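Local coordinates for protein prephenate dehydrogenase (Corynebacterium glutamicum ATCC 13032, PDB 3KTD) that probably catalyses the NAD(P)+-dependent oxidative decarboxylation of prephenate, a step on the route to tyrosine, and assembles with a second copy of itself, at residues Leu24-Ala29 with Gly140-Ala145; Ser83-Val88 with Tyr108-Ala113; Ile203-Leu208 with Arg232-Asp237. All coordinates share one frame; numbering follows the deposited sequence.

Contact 1 of 3, residues Leu24-Ala29 with Gly140-Ala145; sequences LRDLHA and GLFKRA
The carboxylate of Asp26 reaches from its helix to the backbone at Gly140, late in the loop before strand 146-149, and its two oxygens do different work there. OD1 takes the backbone N of Gly140 at 2.8 Å on its syn lone pair, in a nearly straight bond with an N-H...O angle of 171°. The other oxygen probably receives a proton from a water: Asp26 OD2 lies 2.6 Å from it, and the water accepts from the backbone N of Leu141 at 2.7 Å. A single carboxylate thus serves two successive amides, one directly and one through water. The first torsion of Asp26 (chi1 -77°) sets CG beside its own backbone N, anti to the carbonyl carbon, which holds OD1 within bonding distance of Gly140 N.

The Phe142 ring meets the same carboxylate by its edge. Asp26 OD2 approaches Phe142 CD2 to 3.7 Å near the ring plane, and the planes of the two groups stand 76° apart. An oxygen placed at the rim faces C-H groups and not the pi cloud, which is probably a mildly favourable setting for a negative group. Leu141 CD2 sits over one face of the ring, 3.8 Å above its plane and offset toward the rim. Beyond the ring the chain reverses in a type II turn from Phe142 to Ala145, with Ala145 N bonded to Phe142 O.

Phe142 also packs on Ile19 and Ser22 of helix 18-29 and meets Trp147 of strand 146-149. Elsewhere on that helix, Leu24 and Leu27 settle on the parallel strands 11-14 and 34-37 of the Rossmann-type nucleotide-binding domain, and the contact fastens the loop ahead of strand 146-149 to this sheet-packed helix.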
ATOM      1  N   LEU A  24      22.811 -15.723  -8.661  1.00 33.60           N
ATOM      2  CA  LEU A  24      23.840 -16.755  -8.613  1.00 34.36           C
ATOM      3  C   LEU A  24      23.229 -18.060  -8.138  1.00 35.59           C
ATOM      4  O   LEU A  24      23.496 -19.126  -8.710  1.00 35.60           O
ATOM      5  CB  LEU A  24      24.978 -16.352  -7.669  1.00 34.46           C
ATOM      6  CG  LEU A  24      26.106 -17.367  -7.420  1.00 34.18           C
ATOM      7  CD1 LEU A  24      27.052 -17.429  -8.581  1.00 33.03           C
ATOM      8  CD2 LEU A  24      26.874 -17.019  -6.161  1.00 36.05           C
ATOM      9  N   ARG A  25      22.407 -17.972  -7.096  1.00 36.45           N
ATOM     10  CA  ARG A  25      21.785 -19.159  -6.516  1.00 37.08           C
ATOM     11  C   ARG A  25      20.831 -19.839  -7.496  1.00 37.29           C
ATOM     12  O   ARG A  25      20.867 -21.067  -7.636  1.00 37.76           O
ATOM     13  CB  ARG A  25      21.031 -18.821  -5.228  1.00 37.20           C
ATOM     14  CG  ARG A  25      21.887 -18.504  -4.009  1.00 37.81           C
ATOM     15  CD  ARG A  25      20.968 -18.133  -2.835  1.00 39.42           C
ATOM     16  NE  ARG A  25      21.666 -17.901  -1.570  1.00 38.80           N
ATOM     17  CZ  ARG A  25      22.143 -18.855  -0.773  1.00 38.57           C
ATOM     18  NH1 ARG A  25      22.037 -20.137  -1.105  1.00 39.05           N
ATOM     19  NH2 ARG A  25      22.754 -18.523   0.359  1.00 38.79           N
ATOM     20  N   ASP A  26      19.979 -19.052  -8.160  1.00 36.56           N
ATOM     21  CA  ASP A  26      19.002 -19.616  -9.099  1.00 36.90           C
ATOM     22  C   ASP A  26      19.685 -20.213 -10.338  1.00 36.93           C
ATOM     23  O   ASP A  26      19.253 -21.248 -10.846  1.00 37.49           O
ATOM     24  CB  ASP A  26      17.952 -18.573  -9.518  1.00 36.97           C
ATOM     25  CG  ASP A  26      16.884 -18.333  -8.451  1.00 39.65           C
ATOM     26  OD1 ASP A  26      16.678 -19.214  -7.576  1.00 42.01           O
ATOM     27  OD2 ASP A  26      16.225 -17.261  -8.501  1.00 40.02           O
ATOM     28  N   LEU A  27      20.742 -19.560 -10.816  1.00 35.98           N
ATOM     29  CA  LEU A  27      21.490 -20.049 -11.964  1.00 35.51           C
ATOM     30  C   LEU A  27      22.222 -21.334 -11.625  1.00 36.61           C
ATOM     31  O   LEU A  27      22.375 -22.209 -12.481  1.00 36.27           O
ATOM     32  CB  LEU A  27      22.497 -19.010 -12.453  1.00 34.72           C
ATOM     33  CG  LEU A  27      21.933 -17.828 -13.244  1.00 32.62           C
ATOM     34  CD1 LEU A  27      23.037 -16.852 -13.584  1.00 28.26           C
ATOM     35  CD2 LEU A  27      21.212 -18.286 -14.509  1.00 27.15           C
ATOM     36  N   HIS A  28      22.677 -21.434 -10.379  1.00 37.42           N
ATOM     37  CA  HIS A  28      23.391 -22.615  -9.903  1.00 37.40           C
ATOM     38  C   HIS A  28      22.409 -23.764  -9.767  1.00 37.33           C
ATOM     39  O   HIS A  28      22.710 -24.890 -10.161  1.00 37.43           O
ATOM     40  CB  HIS A  28      24.064 -22.319  -8.561  1.00 37.45           C
ATOM     41  CG  HIS A  28      24.981 -23.400  -8.081  1.00 37.04           C
ATOM     42  ND1 HIS A  28      26.242 -23.594  -8.605  1.00 38.26           N
ATOM     43  CD2 HIS A  28      24.838 -24.317  -7.096  1.00 36.16           C
ATOM     44  CE1 HIS A  28      26.829 -24.596  -7.978  1.00 37.76           C
ATOM     45  NE2 HIS A  28      25.999 -25.049  -7.054  1.00 39.67           N
ATOM     46  N   ALA A  29      21.234 -23.462  -9.212  1.00 37.67           N
ATOM     47  CA  ALA A  29      20.148 -24.437  -9.061  1.00 37.95           C
ATOM     48  C   ALA A  29      19.782 -24.993 -10.436  1.00 38.61           C
ATOM     49  O   ALA A  29      19.772 -26.210 -10.636  1.00 38.37           O
ATOM     50  CB  ALA A  29      18.920 -23.792  -8.386  1.00 37.07           C
ATOM     51  N   GLY A 140      14.460 -18.611  -5.957  1.00 40.12           N
ATOM     52  CA  GLY A 140      13.215 -18.307  -6.654  1.00 39.48           C
ATOM     53  C   GLY A 140      12.670 -16.901  -6.509  1.00 38.64           C
ATOM     54  O   GLY A 140      11.466 -16.707  -6.587  1.00 38.36           O
ATOM     55  N   LEU A 141      13.548 -15.921  -6.323  1.00 38.23           N
ATOM     56  CA  LEU A 141      13.129 -14.526  -6.201  1.00 38.42           C
ATOM     57  C   LEU A 141      12.430 -14.028  -7.461  1.00 38.72           C
ATOM     58  O   LEU A 141      11.464 -13.257  -7.386  1.00 40.07           O
ATOM     59  CB  LEU A 141      14.337 -13.625  -5.915  1.00 38.14           C
ATOM     60  CG  LEU A 141      14.087 -12.114  -5.889  1.00 38.23           C
ATOM     61  CD1 LEU A 141      13.177 -11.731  -4.728  1.00 36.83           C
ATOM     62  CD2 LEU A 141      15.402 -11.356  -5.818  1.00 37.48           C
ATOM     63  N   PHE A 142      12.917 -14.486  -8.608  1.00 37.54           N
ATOM     64  CA  PHE A 142      12.471 -14.002  -9.904  1.00 36.84           C
ATOM     65  C   PHE A 142      11.344 -14.808 -10.543  1.00 36.42           C
ATOM     66  O   PHE A 142      10.849 -14.426 -11.606  1.00 35.67           O
ATOM     67  CB  PHE A 142      13.671 -13.975 -10.856  1.00 37.20           C
ATOM     68  CG  PHE A 142      14.841 -13.206 -10.322  1.00 35.20           C
ATOM     69  CD1 PHE A 142      14.817 -11.815 -10.296  1.00 36.16           C
ATOM     70  CD2 PHE A 142      15.953 -13.866  -9.828  1.00 32.36           C
ATOM     71  CE1 PHE A 142      15.889 -11.099  -9.791  1.00 36.79           C
ATOM     72  CE2 PHE A 142      17.028 -13.164  -9.331  1.00 31.92           C
ATOM     73  CZ  PHE A 142      17.000 -11.778  -9.310  1.00 35.82           C
ATOM     74  N   LYS A 143      10.944 -15.914  -9.916  1.00 36.40           N
ATOM     75  CA  LYS A 143       9.887 -16.748 -10.470  1.00 36.77           C
ATOM     76  C   LYS A 143       8.627 -15.900 -10.626  1.00 37.43           C
ATOM     77  O   LYS A 143       8.153 -15.279  -9.664  1.00 37.24           O
ATOM     78  CB  LYS A 143       9.622 -17.986  -9.598  1.00 36.46           C
ATOM     79  N   ARG A 144       8.124 -15.841 -11.858  1.00 37.78           N
ATOM     80  CA  ARG A 144       6.913 -15.087 -12.197  1.00 38.09           C
ATOM     81  C   ARG A 144       7.049 -13.576 -11.921  1.00 37.69           C
ATOM     82  O   ARG A 144       6.039 -12.859 -11.855  1.00 38.29           O
ATOM     83  CB  ARG A 144       5.665 -15.677 -11.501  1.00 38.66           C
ATOM     84  CG  ARG A 144       5.345 -17.151 -11.868  1.00 39.87           C
ATOM     85  N   ALA A 145       8.290 -13.098 -11.785  1.00 36.15           N
ATOM     86  CA  ALA A 145       8.571 -11.672 -11.616  1.00 35.06           C
ATOM     87  C   ALA A 145       8.902 -11.111 -12.981  1.00 34.93           C
ATOM     88  O   ALA A 145       9.404 -11.839 -13.842  1.00 35.34           O
ATOM     89  CB  ALA A 145       9.735 -11.461 -10.678  1.00 34.34           C
TER
HETATM   90  O   HOH W   1      16.278 -16.021  -6.205  1.00 36.78           O

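Contact 2 of 3, residues Ser83-Val88 with Tyr108-Ala113; sequences SLLDAV and YDAVKA
Leu85 lays both of its methyl groups against the helix at Tyr108-Ala113, overlapping Val111 and Ala110. Its CD2 meets Val111 CG2 at 3.7 Å. The other branch lies in the angle between two neighbours, with Leu85 CD1 3.9 Å from Ala110 CB and 4.0 Å from Val111 CG2. The side chains of Leu85 and Val111 cross at about a right angle, and CG2 is the branch of the valine that does the touching. With chi1 at 165°, Val111 turns CG1 anti to its backbone N and leaves CG2 beside that N, on the flank that receives the leucine. Leu85 CA and Val111 CA are 7.4 Å apart, the closest CA approach of the two segments.

No hydrogen bond spans the two segments, and the touching groups are all aliphatic. The apolar patch is continued by Met116, which touches both Leu85 and Val111. A polar link lies close by, where Arg114 forms a salt bridge with Asp86 and also donates to the carbonyl oxygen of Ala110.

Val111 rests in addition on Tyr120 of strand 120-125. Helix 78-91 connects strands 71-74 and 97-99, and helix 105-113 connects 97-99 and 120-125, each pair being parallel neighbours in the sheet. Two consecutive beta-alpha-beta crossovers therefore bring their helices side by side, a hallmark of the Rossmann-type nucleotide-binding fold.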
ATOM      1  N   SER A  83      31.945   3.108 -11.541  1.00 36.46           N
ATOM      2  CA  SER A  83      33.230   2.517 -11.230  1.00 36.88           C
ATOM      3  C   SER A  83      33.310   1.094 -11.786  1.00 36.47           C
ATOM      4  O   SER A  83      34.375   0.652 -12.193  1.00 36.48           O
ATOM      5  CB  SER A  83      33.525   2.551  -9.729  1.00 37.12           C
ATOM      6  OG  SER A  83      32.808   1.558  -9.037  1.00 38.55           O
ATOM      7  N   LEU A  84      32.188   0.385 -11.801  1.00 36.26           N
ATOM      8  CA  LEU A  84      32.158  -0.968 -12.367  1.00 36.34           C
ATOM      9  C   LEU A  84      32.197  -0.927 -13.904  1.00 35.74           C
ATOM     10  O   LEU A  84      32.738  -1.830 -14.537  1.00 35.72           O
ATOM     11  CB  LEU A  84      30.944  -1.760 -11.860  1.00 36.43           C
ATOM     12  CG  LEU A  84      31.112  -2.617 -10.597  1.00 36.64           C
ATOM     13  CD1 LEU A  84      31.866  -3.901 -10.922  1.00 39.67           C
ATOM     14  CD2 LEU A  84      31.800  -1.871  -9.466  1.00 37.52           C
ATOM     15  N   LEU A  85      31.624   0.113 -14.502  1.00 34.71           N
ATOM     16  CA  LEU A  85      31.710   0.280 -15.944  1.00 33.69           C
ATOM     17  C   LEU A  85      33.165   0.519 -16.309  1.00 33.34           C
ATOM     18  O   LEU A  85      33.700  -0.142 -17.178  1.00 33.18           O
ATOM     19  CB  LEU A  85      30.857   1.450 -16.426  1.00 33.24           C
ATOM     20  CG  LEU A  85      29.361   1.196 -16.578  1.00 32.13           C
ATOM     21  CD1 LEU A  85      28.628   2.510 -16.819  1.00 31.57           C
ATOM     22  CD2 LEU A  85      29.088   0.208 -17.695  1.00 28.96           C
ATOM     23  N   ASP A  86      33.802   1.456 -15.615  1.00 33.34           N
ATOM     24  CA  ASP A  86      35.213   1.758 -15.831  1.00 32.80           C
ATOM     25  C   ASP A  86      36.094   0.540 -15.584  1.00 33.17           C
ATOM     26  O   ASP A  86      37.087   0.336 -16.292  1.00 34.27           O
ATOM     27  CB  ASP A  86      35.664   2.925 -14.949  1.00 32.07           C
ATOM     28  CG  ASP A  86      35.040   4.251 -15.362  1.00 31.78           C
ATOM     29  OD1 ASP A  86      34.523   4.349 -16.486  1.00 32.08           O
ATOM     30  OD2 ASP A  86      35.062   5.203 -14.558  1.00 31.32           O
ATOM     31  N   ALA A  87      35.733  -0.276 -14.600  1.00 32.66           N
ATOM     32  CA  ALA A  87      36.498  -1.487 -14.298  1.00 32.70           C
ATOM     33  C   ALA A  87      36.400  -2.508 -15.430  1.00 32.84           C
ATOM     34  O   ALA A  87      37.376  -3.169 -15.757  1.00 32.35           O
ATOM     35  CB  ALA A  87      36.022  -2.104 -12.986  1.00 32.35           C
ATOM     36  N   VAL A  88      35.207  -2.628 -16.007  1.00 33.55           N
ATOM     37  CA  VAL A  88      34.934  -3.576 -17.087  1.00 33.95           C
ATOM     38  C   VAL A  88      35.568  -3.123 -18.405  1.00 35.20           C
ATOM     39  O   VAL A  88      36.164  -3.930 -19.128  1.00 34.91           O
ATOM     40  CB  VAL A  88      33.404  -3.761 -17.280  1.00 33.66           C
ATOM     41  CG1 VAL A  88      33.095  -4.458 -18.609  1.00 33.02           C
ATOM     42  CG2 VAL A  88      32.816  -4.518 -16.112  1.00 27.41           C
ATOM     43  N   TYR A 108      22.326   3.931 -19.445  1.00 34.62           N
ATOM     44  CA  TYR A 108      22.608   3.893 -20.874  1.00 34.77           C
ATOM     45  C   TYR A 108      23.491   5.091 -21.272  1.00 35.32           C
ATOM     46  O   TYR A 108      24.487   4.924 -21.985  1.00 35.88           O
ATOM     47  CB  TYR A 108      21.298   3.840 -21.665  1.00 34.90           C
ATOM     48  CG  TYR A 108      21.422   3.517 -23.139  1.00 35.02           C
ATOM     49  CD1 TYR A 108      22.338   2.564 -23.599  1.00 36.72           C
ATOM     50  CD2 TYR A 108      20.580   4.123 -24.070  1.00 32.26           C
ATOM     51  CE1 TYR A 108      22.441   2.261 -24.954  1.00 36.88           C
ATOM     52  CE2 TYR A 108      20.669   3.824 -25.427  1.00 33.80           C
ATOM     53  CZ  TYR A 108      21.600   2.889 -25.865  1.00 37.46           C
ATOM     54  OH  TYR A 108      21.696   2.584 -27.208  1.00 38.30           O
ATOM     55  N   ASP A 109      23.141   6.280 -20.776  1.00 34.91           N
ATOM     56  CA  ASP A 109      23.946   7.483 -20.971  1.00 34.60           C
ATOM     57  C   ASP A 109      25.391   7.265 -20.523  1.00 34.13           C
ATOM     58  O   ASP A 109      26.336   7.598 -21.247  1.00 34.48           O
ATOM     59  CB  ASP A 109      23.366   8.656 -20.170  1.00 34.82           C
ATOM     60  CG  ASP A 109      22.127   9.251 -20.797  1.00 35.29           C
ATOM     61  OD1 ASP A 109      21.804   8.948 -21.961  1.00 39.04           O
ATOM     62  OD2 ASP A 109      21.473  10.051 -20.114  1.00 40.38           O
ATOM     63  N   ALA A 110      25.558   6.716 -19.326  1.00 33.03           N
ATOM     64  CA  ALA A 110      26.887   6.477 -18.784  1.00 32.57           C
ATOM     65  C   ALA A 110      27.650   5.508 -19.680  1.00 32.13           C
ATOM     66  O   ALA A 110      28.855   5.658 -19.869  1.00 31.06           O
ATOM     67  CB  ALA A 110      26.796   5.941 -17.362  1.00 32.22           C
ATOM     68  N   VAL A 111      26.939   4.529 -20.235  1.00 32.11           N
ATOM     69  CA  VAL A 111      27.541   3.558 -21.139  1.00 32.81           C
ATOM     70  C   VAL A 111      27.916   4.192 -22.488  1.00 32.94           C
ATOM     71  O   VAL A 111      28.970   3.901 -23.045  1.00 32.41           O
ATOM     72  CB  VAL A 111      26.606   2.358 -21.360  1.00 33.23           C
ATOM     73  CG1 VAL A 111      27.051   1.551 -22.558  1.00 30.85           C
ATOM     74  CG2 VAL A 111      26.543   1.494 -20.092  1.00 33.13           C
ATOM     75  N   LYS A 112      27.051   5.057 -23.003  1.00 33.08           N
ATOM     76  CA  LYS A 112      27.320   5.726 -24.266  1.00 33.34           C
ATOM     77  C   LYS A 112      28.493   6.685 -24.139  1.00 34.10           C
ATOM     78  O   LYS A 112      29.319   6.776 -25.060  1.00 34.70           O
ATOM     79  CB  LYS A 112      26.082   6.445 -24.810  1.00 32.94           C
ATOM     80  CG  LYS A 112      25.074   5.499 -25.470  1.00 34.00           C
ATOM     81  CD  LYS A 112      23.853   6.227 -26.086  1.00 34.18           C
ATOM     82  CE  LYS A 112      22.916   6.805 -25.026  1.00 33.37           C
ATOM     83  NZ  LYS A 112      21.591   7.146 -25.581  1.00 32.93           N
ATOM     84  N   ALA A 113      28.586   7.379 -23.004  1.00 34.08           N
ATOM     85  CA  ALA A 113      29.700   8.312 -22.767  1.00 33.56           C
ATOM     86  C   ALA A 113      31.068   7.598 -22.809  1.00 32.85           C
ATOM     87  O   ALA A 113      32.087   8.211 -23.110  1.00 32.46           O
ATOM     88  CB  ALA A 113      29.508   9.050 -21.448  1.00 32.99           C
TER

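Contact 3 of 3, residues Ile203-Leu208 with Arg232-Asp237; sequences ILAETL and RVAGTD
Glu206 and Ala234 bring their CA atoms to 5.1 Å where a short 3-10 turn, Val233-Ala234, nestles against the second half of helix 187-214. Alanines on both sides, Ala205 and Ala234, allow this approach. Ala205 CB meets Val233 CG2 at 3.3 Å, a short value that lies within the uncertainty of the model; this branch of the valine stands between its own backbone N and carbonyl carbon. Ala234 CB is directed at the helix, 3.8 Å from the backbone oxygen of Ala205.

Glu206 sets out along the flank, but its chain bends at chi2 (-69°) and returns the carboxylate to the turn. There Glu206 OE1 comes to 3.3 Å from Ala234 CB, an oxygen beside a methyl group. From the second subunit, Ser226 packs on Val233 and Gly284 on Glu206, which places the contact at the dimer interface.

Each segment keeps its hydroxyl bonds to itself. Thr236 OG1 donates to Val233 O, tilted only 16° from the carbonyl plane, while Thr236 N bonds to the same oxygen. On the helix, Thr207 OG1 donates to Ile203 O from above the carbonyl plane, beside the usual helical N-H.

With no hydrogen bond between the segments, the join rests on van der Waals packing of methyl groups, with one carboxylate oxygen lying against Ala234 CB.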
ATOM      1  N   ILE A 203       7.450   8.203  -3.301  1.00 32.97           N
ATOM      2  CA  ILE A 203       7.284   9.588  -2.877  1.00 32.96           C
ATOM      3  C   ILE A 203       6.005   9.751  -2.045  1.00 32.84           C
ATOM      4  O   ILE A 203       6.027  10.375  -0.991  1.00 32.84           O
ATOM      5  CB  ILE A 203       7.200  10.551  -4.062  1.00 32.91           C
ATOM      6  CG1 ILE A 203       8.525  10.621  -4.820  1.00 33.97           C
ATOM      7  CG2 ILE A 203       6.854  11.944  -3.577  1.00 33.77           C
ATOM      8  CD1 ILE A 203       9.611  11.372  -4.091  1.00 34.57           C
ATOM      9  N   LEU A 204       4.901   9.181  -2.525  1.00 32.32           N
ATOM     10  CA  LEU A 204       3.622   9.255  -1.831  1.00 31.39           C
ATOM     11  C   LEU A 204       3.681   8.535  -0.486  1.00 31.69           C
ATOM     12  O   LEU A 204       3.083   8.992   0.491  1.00 32.03           O
ATOM     13  CB  LEU A 204       2.501   8.673  -2.689  1.00 30.98           C
ATOM     14  CG  LEU A 204       2.212   9.366  -4.026  1.00 30.99           C
ATOM     15  CD1 LEU A 204       1.146   8.629  -4.795  1.00 28.48           C
ATOM     16  CD2 LEU A 204       1.801  10.812  -3.829  1.00 32.16           C
ATOM     17  N   ALA A 205       4.411   7.421  -0.439  1.00 31.80           N
ATOM     18  CA  ALA A 205       4.601   6.665   0.800  1.00 31.49           C
ATOM     19  C   ALA A 205       5.311   7.495   1.887  1.00 31.88           C
ATOM     20  O   ALA A 205       4.909   7.481   3.059  1.00 31.36           O
ATOM     21  CB  ALA A 205       5.366   5.407   0.518  1.00 31.18           C
ATOM     22  N   GLU A 206       6.357   8.222   1.501  1.00 32.26           N
ATOM     23  CA  GLU A 206       7.061   9.085   2.455  1.00 32.84           C
ATOM     24  C   GLU A 206       6.097  10.175   2.957  1.00 32.42           C
ATOM     25  O   GLU A 206       5.991  10.429   4.163  1.00 31.57           O
ATOM     26  CB  GLU A 206       8.284   9.774   1.822  1.00 33.08           C
ATOM     27  CG  GLU A 206       9.333   8.883   1.100  1.00 37.04           C
ATOM     28  CD  GLU A 206      10.148   7.966   2.007  1.00 38.40           C
ATOM     29  OE1 GLU A 206       9.749   7.694   3.164  1.00 39.56           O
ATOM     30  OE2 GLU A 206      11.199   7.491   1.530  1.00 41.15           O
ATOM     31  N   THR A 207       5.403  10.805   2.009  1.00 31.88           N
ATOM     32  CA  THR A 207       4.503  11.907   2.294  1.00 32.16           C
ATOM     33  C   THR A 207       3.442  11.513   3.308  1.00 32.70           C
ATOM     34  O   THR A 207       3.162  12.264   4.238  1.00 32.84           O
ATOM     35  CB  THR A 207       3.793  12.389   1.018  1.00 32.13           C
ATOM     36  OG1 THR A 207       4.759  12.634  -0.011  1.00 31.69           O
ATOM     37  CG2 THR A 207       3.010  13.664   1.299  1.00 29.11           C
ATOM     38  N   LEU A 208       2.865  10.329   3.121  1.00 32.88           N
ATOM     39  CA  LEU A 208       1.803   9.837   3.984  1.00 32.29           C
ATOM     40  C   LEU A 208       2.325   9.585   5.388  1.00 32.33           C
ATOM     41  O   LEU A 208       1.642   9.884   6.366  1.00 32.32           O
ATOM     42  CB  LEU A 208       1.196   8.551   3.409  1.00 32.01           C
ATOM     43  CG  LEU A 208       0.095   7.902   4.261  1.00 32.83           C
ATOM     44  CD1 LEU A 208      -1.095   8.840   4.413  1.00 29.73           C
ATOM     45  CD2 LEU A 208      -0.337   6.549   3.691  1.00 29.98           C
ATOM     46  N   ARG A 232       4.445   1.346   3.871  1.00 42.43           N
ATOM     47  CA  ARG A 232       5.437   0.270   4.027  1.00 42.64           C
ATOM     48  C   ARG A 232       6.760   0.579   3.354  1.00 42.06           C
ATOM     49  O   ARG A 232       7.808   0.458   3.979  1.00 42.02           O
ATOM     50  CB  ARG A 232       4.908  -1.062   3.498  1.00 42.99           C
ATOM     51  CG  ARG A 232       5.879  -2.244   3.730  1.00 46.08           C
ATOM     52  CD  ARG A 232       5.363  -3.604   3.202  1.00 48.78           C
ATOM     53  NE  ARG A 232       3.902  -3.752   3.273  1.00 51.44           N
ATOM     54  CZ  ARG A 232       3.180  -3.821   4.397  1.00 52.15           C
ATOM     55  NH1 ARG A 232       3.753  -3.735   5.601  1.00 52.73           N
ATOM     56  NH2 ARG A 232       1.859  -3.950   4.313  1.00 52.46           N
ATOM     57  N   VAL A 233       6.710   0.984   2.092  1.00 41.97           N
ATOM     58  CA  VAL A 233       7.933   1.284   1.341  1.00 42.42           C
ATOM     59  C   VAL A 233       8.683   2.532   1.839  1.00 42.65           C
ATOM     60  O   VAL A 233       9.796   2.812   1.374  1.00 42.50           O
ATOM     61  CB  VAL A 233       7.665   1.420  -0.163  1.00 42.37           C
ATOM     62  CG1 VAL A 233       7.029   0.156  -0.687  1.00 42.76           C
ATOM     63  CG2 VAL A 233       6.783   2.622  -0.439  1.00 44.00           C
ATOM     64  N   ALA A 234       8.076   3.272   2.770  1.00 43.03           N
ATOM     65  CA  ALA A 234       8.735   4.398   3.438  1.00 43.46           C
ATOM     66  C   ALA A 234       9.750   3.860   4.434  1.00 44.58           C
ATOM     67  O   ALA A 234      10.517   4.624   5.031  1.00 43.82           O
ATOM     68  CB  ALA A 234       7.729   5.248   4.159  1.00 43.92           C
ATOM     69  N   GLY A 235       9.710   2.542   4.636  1.00 45.56           N
ATOM     70  CA  GLY A 235      10.677   1.840   5.452  1.00 46.02           C
ATOM     71  C   GLY A 235      11.952   1.554   4.685  1.00 46.75           C
ATOM     72  O   GLY A 235      12.993   1.353   5.301  1.00 46.80           O
ATOM     73  N   THR A 236      11.899   1.530   3.350  1.00 48.03           N
ATOM     74  CA  THR A 236      13.127   1.286   2.585  1.00 49.62           C
ATOM     75  C   THR A 236      14.138   2.393   2.886  1.00 50.84           C
ATOM     76  O   THR A 236      13.809   3.425   3.481  1.00 51.30           O
ATOM     77  CB  THR A 236      12.944   1.137   1.039  1.00 49.81           C
ATOM     78  OG1 THR A 236      12.599   2.397   0.460  1.00 51.28           O
ATOM     79  CG2 THR A 236      11.900   0.064   0.676  1.00 49.88           C
ATOM     80  N   ASP A 237      15.374   2.155   2.475  1.00 51.95           N
ATOM     81  CA  ASP A 237      16.480   3.008   2.843  1.00 52.35           C
ATOM     82  C   ASP A 237      16.429   4.363   2.153  1.00 51.26           C
ATOM     83  O   ASP A 237      16.234   4.436   0.940  1.00 51.76           O
ATOM     84  CB  ASP A 237      17.794   2.313   2.510  1.00 53.21           C
ATOM     85  CG  ASP A 237      18.948   2.893   3.271  1.00 58.35           C
ATOM     86  OD1 ASP A 237      19.368   4.031   2.946  1.00 65.60           O
ATOM     87  OD2 ASP A 237      19.427   2.206   4.204  1.00 63.19           O
TER

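How the contacts relate
Starting from the N terminus, the chain opens contact 1 on helix 18-29 and closes it only at Gly140-Ala145, a loop of 110 intervening residues. Contact 2 is nested inside that loop and closes a short one of 19 residues, joining two helices that follow one another along the sheet; both closures belong to the nucleotide-binding region. Contact 3 follows in series with both. Its loop of 23 residues, mostly helical, ties the long helix 187-214 to the connection ahead of helix 238-247 in the dimerization region. No two of the contacts touch, and the nearest atoms of contact 1 and contact 3 are about 13 Å apart.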